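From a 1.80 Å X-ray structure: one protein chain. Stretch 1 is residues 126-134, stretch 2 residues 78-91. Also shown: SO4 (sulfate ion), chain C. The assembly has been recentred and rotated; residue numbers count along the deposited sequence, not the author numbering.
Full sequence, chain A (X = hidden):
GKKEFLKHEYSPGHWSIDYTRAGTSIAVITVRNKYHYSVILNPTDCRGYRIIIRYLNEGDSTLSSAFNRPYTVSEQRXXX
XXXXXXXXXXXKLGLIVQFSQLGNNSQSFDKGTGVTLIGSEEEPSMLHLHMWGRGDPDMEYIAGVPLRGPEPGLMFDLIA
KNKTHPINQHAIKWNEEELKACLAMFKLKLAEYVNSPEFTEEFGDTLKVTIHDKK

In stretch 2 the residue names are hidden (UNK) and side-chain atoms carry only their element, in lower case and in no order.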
# COMPACT_ATOMS: atom_id res chain seq x y z
N MSE A 126 -1.37 -8.90 12.52
CA MSE A 126 -0.01 -9.10 12.05
C MSE A 126 0.35 -7.96 11.16
O MSE A 126 -0.53 -7.38 10.49
CB MSE A 126 0.08 -10.38 11.22
CG MSE A 126 -0.30 -11.62 11.99
SE MSE A 126 -0.35 -13.09 10.64
CE MSE A 126 -2.29 -13.10 10.47
N LEU A 127 1.62 -7.59 11.09
CA LEU A 127 2.06 -6.58 10.12
C LEU A 127 2.10 -7.26 8.74
O LEU A 127 2.85 -8.19 8.54
CB LEU A 127 3.42 -6.02 10.48
CG LEU A 127 4.05 -5.00 9.52
CD1 LEU A 127 3.21 -3.75 9.41
CD2 LEU A 127 5.48 -4.71 9.96
N HIS A 128 1.24 -6.82 7.84
CA HIS A 128 1.12 -7.51 6.54
C HIS A 128 0.44 -6.63 5.54
O HIS A 128 -0.30 -5.72 5.92
CB HIS A 128 0.38 -8.86 6.68
CG HIS A 128 -1.10 -8.74 6.88
ND1 HIS A 128 -1.66 -8.22 8.03
CD2 HIS A 128 -2.14 -9.03 6.06
CE1 HIS A 128 -2.98 -8.24 7.93
NE2 HIS A 128 -3.30 -8.73 6.74
N LEU A 129 0.67 -6.90 4.26
CA LEU A 129 -0.03 -6.20 3.22
C LEU A 129 -0.35 -7.14 2.07
O LEU A 129 0.18 -8.24 1.98
CB LEU A 129 0.71 -4.96 2.74
CG LEU A 129 2.08 -5.04 2.07
CD1 LEU A 129 1.99 -5.50 0.63
CD2 LEU A 129 2.75 -3.67 2.13
N HIS A 130 -1.25 -6.66 1.22
CA HIS A 130 -1.79 -7.42 0.08
C HIS A 130 -1.27 -6.77 -1.18
O HIS A 130 -1.18 -5.55 -1.26
CB HIS A 130 -3.32 -7.32 0.05
CG HIS A 130 -3.96 -7.79 1.30
ND1 HIS A 130 -4.19 -9.13 1.54
CD2 HIS A 130 -4.34 -7.13 2.42
CE1 HIS A 130 -4.70 -9.26 2.76
NE2 HIS A 130 -4.84 -8.06 3.29
N MSE A 131 -0.96 -7.58 -2.18
CA MSE A 131 -0.51 -7.07 -3.48
C MSE A 131 -1.15 -7.94 -4.57
O MSE A 131 -1.40 -9.15 -4.35
CB MSE A 131 1.02 -7.09 -3.55
CG MSE A 131 1.53 -6.55 -4.86
SE MSE A 131 3.51 -6.47 -4.93
CE MSE A 131 3.79 -5.19 -3.48
N TRP A 132 -1.47 -7.33 -5.70
CA TRP A 132 -2.12 -8.05 -6.80
C TRP A 132 -1.88 -7.31 -8.09
O TRP A 132 -1.29 -6.20 -8.09
CB TRP A 132 -3.63 -8.22 -6.52
CG TRP A 132 -4.32 -6.90 -6.40
CD1 TRP A 132 -5.01 -6.24 -7.39
CD2 TRP A 132 -4.39 -6.05 -5.24
NE1 TRP A 132 -5.46 -5.02 -6.92
CE2 TRP A 132 -5.11 -4.89 -5.61
CE3 TRP A 132 -3.90 -6.15 -3.93
CZ2 TRP A 132 -5.37 -3.85 -4.71
CZ3 TRP A 132 -4.11 -5.10 -3.06
CH2 TRP A 132 -4.83 -3.96 -3.45
N GLY A 133 -2.27 -7.93 -9.19
CA GLY A 133 -2.08 -7.35 -10.54
C GLY A 133 -3.41 -7.01 -11.19
O GLY A 133 -4.45 -7.68 -10.92
N ARG A 134 -3.38 -5.98 -12.04
CA ARG A 134 -4.50 -5.58 -12.87
C ARG A 134 -4.16 -5.69 -14.36
O ARG A 134 -3.03 -5.46 -14.80
CB ARG A 134 -4.97 -4.14 -12.54
CG ARG A 134 -5.25 -3.88 -11.06
CD ARG A 134 -6.41 -4.74 -10.53
NE ARG A 134 -7.67 -4.45 -11.20
CZ ARG A 134 -8.46 -3.40 -10.90
NH1 ARG A 134 -9.55 -3.23 -11.60
NH2 ARG A 134 -8.16 -2.54 -9.92
N UNK A 78 10.86 -2.54 6.48
CA UNK A 78 11.22 -3.83 5.90
C UNK A 78 10.07 -4.43 5.09
O UNK A 78 10.29 -4.95 4.02
N UNK A 79 8.85 -4.35 5.62
CA UNK A 79 7.64 -4.80 4.88
C UNK A 79 7.58 -4.08 3.55
O UNK A 79 7.37 -4.69 2.50
c UNK A 79 5.09 -6.66 5.38
c UNK A 79 6.37 -4.53 5.68
c UNK A 79 5.10 -5.17 5.10
c UNK A 79 3.83 -4.57 5.64
N UNK A 80 7.73 -2.77 3.59
CA UNK A 80 7.65 -1.95 2.39
C UNK A 80 8.79 -2.20 1.41
O UNK A 80 8.59 -2.07 0.21
c UNK A 80 6.20 -0.12 3.38
o UNK A 80 5.38 -0.99 3.66
n UNK A 80 5.94 1.15 3.53
c UNK A 80 7.56 -0.47 2.78
N UNK A 81 9.98 -2.55 1.91
CA UNK A 81 11.08 -2.95 1.01
C UNK A 81 10.75 -4.27 0.29
O UNK A 81 10.99 -4.41 -0.91
c UNK A 81 12.39 -3.13 1.79
o UNK A 81 12.68 -0.71 1.70
c UNK A 81 13.05 -1.81 2.19
o UNK A 81 14.01 -1.89 3.02
N UNK A 82 10.25 -5.25 1.04
CA UNK A 82 9.85 -6.53 0.44
C UNK A 82 8.73 -6.29 -0.59
O UNK A 82 8.73 -6.89 -1.70
c UNK A 82 9.42 -7.54 1.50
c UNK A 82 8.91 -8.82 0.84
c UNK A 82 10.60 -7.89 2.41
N UNK A 83 7.78 -5.40 -0.26
CA UNK A 83 6.78 -4.98 -1.24
C UNK A 83 7.41 -4.39 -2.51
O UNK A 83 7.05 -4.77 -3.63
c UNK A 83 5.74 -4.03 -0.62
N UNK A 84 8.39 -3.49 -2.36
CA UNK A 84 9.07 -2.90 -3.52
C UNK A 84 9.68 -3.98 -4.42
O UNK A 84 9.55 -3.91 -5.65
c UNK A 84 10.16 -1.93 -3.06
o UNK A 84 9.57 -0.86 -2.33
N UNK A 85 10.32 -4.97 -3.81
CA UNK A 85 10.87 -6.13 -4.54
C UNK A 85 9.76 -6.87 -5.31
O UNK A 85 9.86 -7.08 -6.51
c UNK A 85 12.88 -8.31 -5.30
c UNK A 85 11.56 -7.10 -3.57
c UNK A 85 11.96 -8.48 -4.13
c UNK A 85 12.60 -9.36 -3.05
N UNK A 86 8.69 -7.23 -4.60
CA UNK A 86 7.63 -8.01 -5.23
C UNK A 86 6.91 -7.29 -6.33
O UNK A 86 6.40 -7.94 -7.24
c UNK A 86 6.70 -11.71 -5.17
c UNK A 86 7.21 -9.54 -3.22
se UNK A 86 8.15 -11.06 -4.05
c UNK A 86 6.61 -8.57 -4.22
N UNK A 87 6.84 -5.95 -6.30
CA UNK A 87 6.25 -5.24 -7.43
C UNK A 87 6.88 -5.61 -8.80
O UNK A 87 6.19 -5.62 -9.82
c UNK A 87 6.30 -3.70 -7.32
c UNK A 87 5.58 -3.20 -6.04
o UNK A 87 7.67 -3.25 -7.36
N UNK A 88 8.17 -5.95 -8.79
CA UNK A 88 8.87 -6.28 -10.02
C UNK A 88 8.44 -7.61 -10.62
O UNK A 88 8.52 -7.78 -11.84
c UNK A 88 10.33 -3.67 -10.21
c UNK A 88 10.83 -4.80 -9.32
n UNK A 88 9.37 -2.90 -9.71
c UNK A 88 10.39 -6.19 -9.82
o UNK A 88 10.78 -3.52 -11.36
N UNK A 89 7.96 -8.54 -9.79
CA UNK A 89 7.42 -9.78 -10.31
C UNK A 89 6.12 -9.50 -11.10
O UNK A 89 5.95 -9.99 -12.21
c UNK A 89 8.51 -11.20 -8.58
c UNK A 89 6.43 -11.99 -9.74
c UNK A 89 7.18 -10.80 -9.20
N UNK A 90 5.22 -8.66 -10.55
CA UNK A 90 4.01 -8.29 -11.28
C UNK A 90 4.35 -7.57 -12.59
O UNK A 90 3.77 -7.85 -13.65
c UNK A 90 1.25 -8.96 -9.59
c UNK A 90 3.04 -8.43 -8.11
c UNK A 90 2.43 -8.26 -9.33
c UNK A 90 0.66 -9.74 -8.63
c UNK A 90 1.30 -9.89 -7.39
o UNK A 90 0.74 -10.68 -6.42
c UNK A 90 2.49 -9.23 -7.14
c UNK A 90 3.08 -7.43 -10.40
N UNK A 91 5.33 -6.67 -12.53
CA UNK A 91 5.78 -5.93 -13.72
C UNK A 91 6.28 -6.90 -14.80
O UNK A 91 5.90 -6.76 -15.96
o UNK A 91 6.21 -2.26 -15.73
o UNK A 91 5.74 -2.28 -13.53
c UNK A 91 6.33 -2.76 -14.57
c UNK A 91 7.28 -3.94 -14.44
c UNK A 91 6.90 -4.93 -13.34
S SO4 C . -6.83 -7.68 6.07
O1 SO4 C . -6.11 -8.98 6.22
O2 SO4 C . -7.50 -7.55 7.36
O3 SO4 C . -5.72 -6.79 5.77
O4 SO4 C . -7.70 -8.12 4.97

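Position 78 carries no side-chain atoms and makes no contact with the strand; it is Gly 78. Position 79 has four carbons, forked at the second, and points toward stretch 1. One branch tip lies 3.9 Å from Leu 127 CD1 and 3.8 Å from Leu 129 CD2; the fork at the second carbon makes it Leu 79, and the touching tip is CD2.

At position 80 two carbons end in one oxygen and one nitrogen, the oxygen 4.1 Å from Leu 129 CD2. This is Asn 80. Position 81, two carbons with two oxygens on the second, is out of reach: Asp 81. Position 82, one carbon bearing two more, points sideways: Val 82.

Position 83 has a single carbon, CB, facing the strand 4.1 Å from Leu 129 CD2 and 3.7 Å from Met 131 CE. It is Ala 83, and its small side chain leaves the selenomethionine methyl close to the helix backbone, with Met 131 CE 3.3 Å from Ala 83 O. Position 84, a carbon then an oxygen, points away; it is Ser 84, whose OG donates to Asn 80 O (3.0 Å). Position 85, four carbons forked at the second, points sideways without contact: Leu 85.

Position 86 is an unbranched chain of two carbons, selenium and a carbon, hence selenomethionine, Met 86. Its CB lies 3.8 Å from Met 131 SE, but the chain end leads away. Position 87 has one carbon carrying an oxygen and a carbon; the latter is 3.7 Å from Met 131 CE. This is Thr 87, whose OG1 donates to Ser 84 O (2.6 Å).

Position 88, three carbons ending in oxygen and nitrogen, points away: Gln 88. Position 89, one carbon carrying two, is Val 89, without contact. Position 90 bears a six-carbon ring with one oxygen; its ring comes within 3.6 Å of Met 131 CG, the closest approach between the two side chains, and its oxygen lies 3.3 Å from Met 131 O. This is Tyr 90, those atoms being CE2 and OH, with CE1 3.5 Å from Gly 133 N. Position 91, three carbons ending in two oxygens, is Glu 91, out of reach.

The contact is apolar packing, with no hydrogen bond crossing it. Strand and helix run nearly parallel, at 22°, and Leu 127, Leu 129 and Met 131 point toward the helix. Met 131 contributes most, reaching Ala 83, Met 86, Thr 87 and Tyr 90. Gly 133 leaves room for the tyrosine ring: an ideal CB there would sit a tight 3.2 Å from Tyr 90 CD1.

Stretch 2 (78-91) GLNDVASLMTQVYE
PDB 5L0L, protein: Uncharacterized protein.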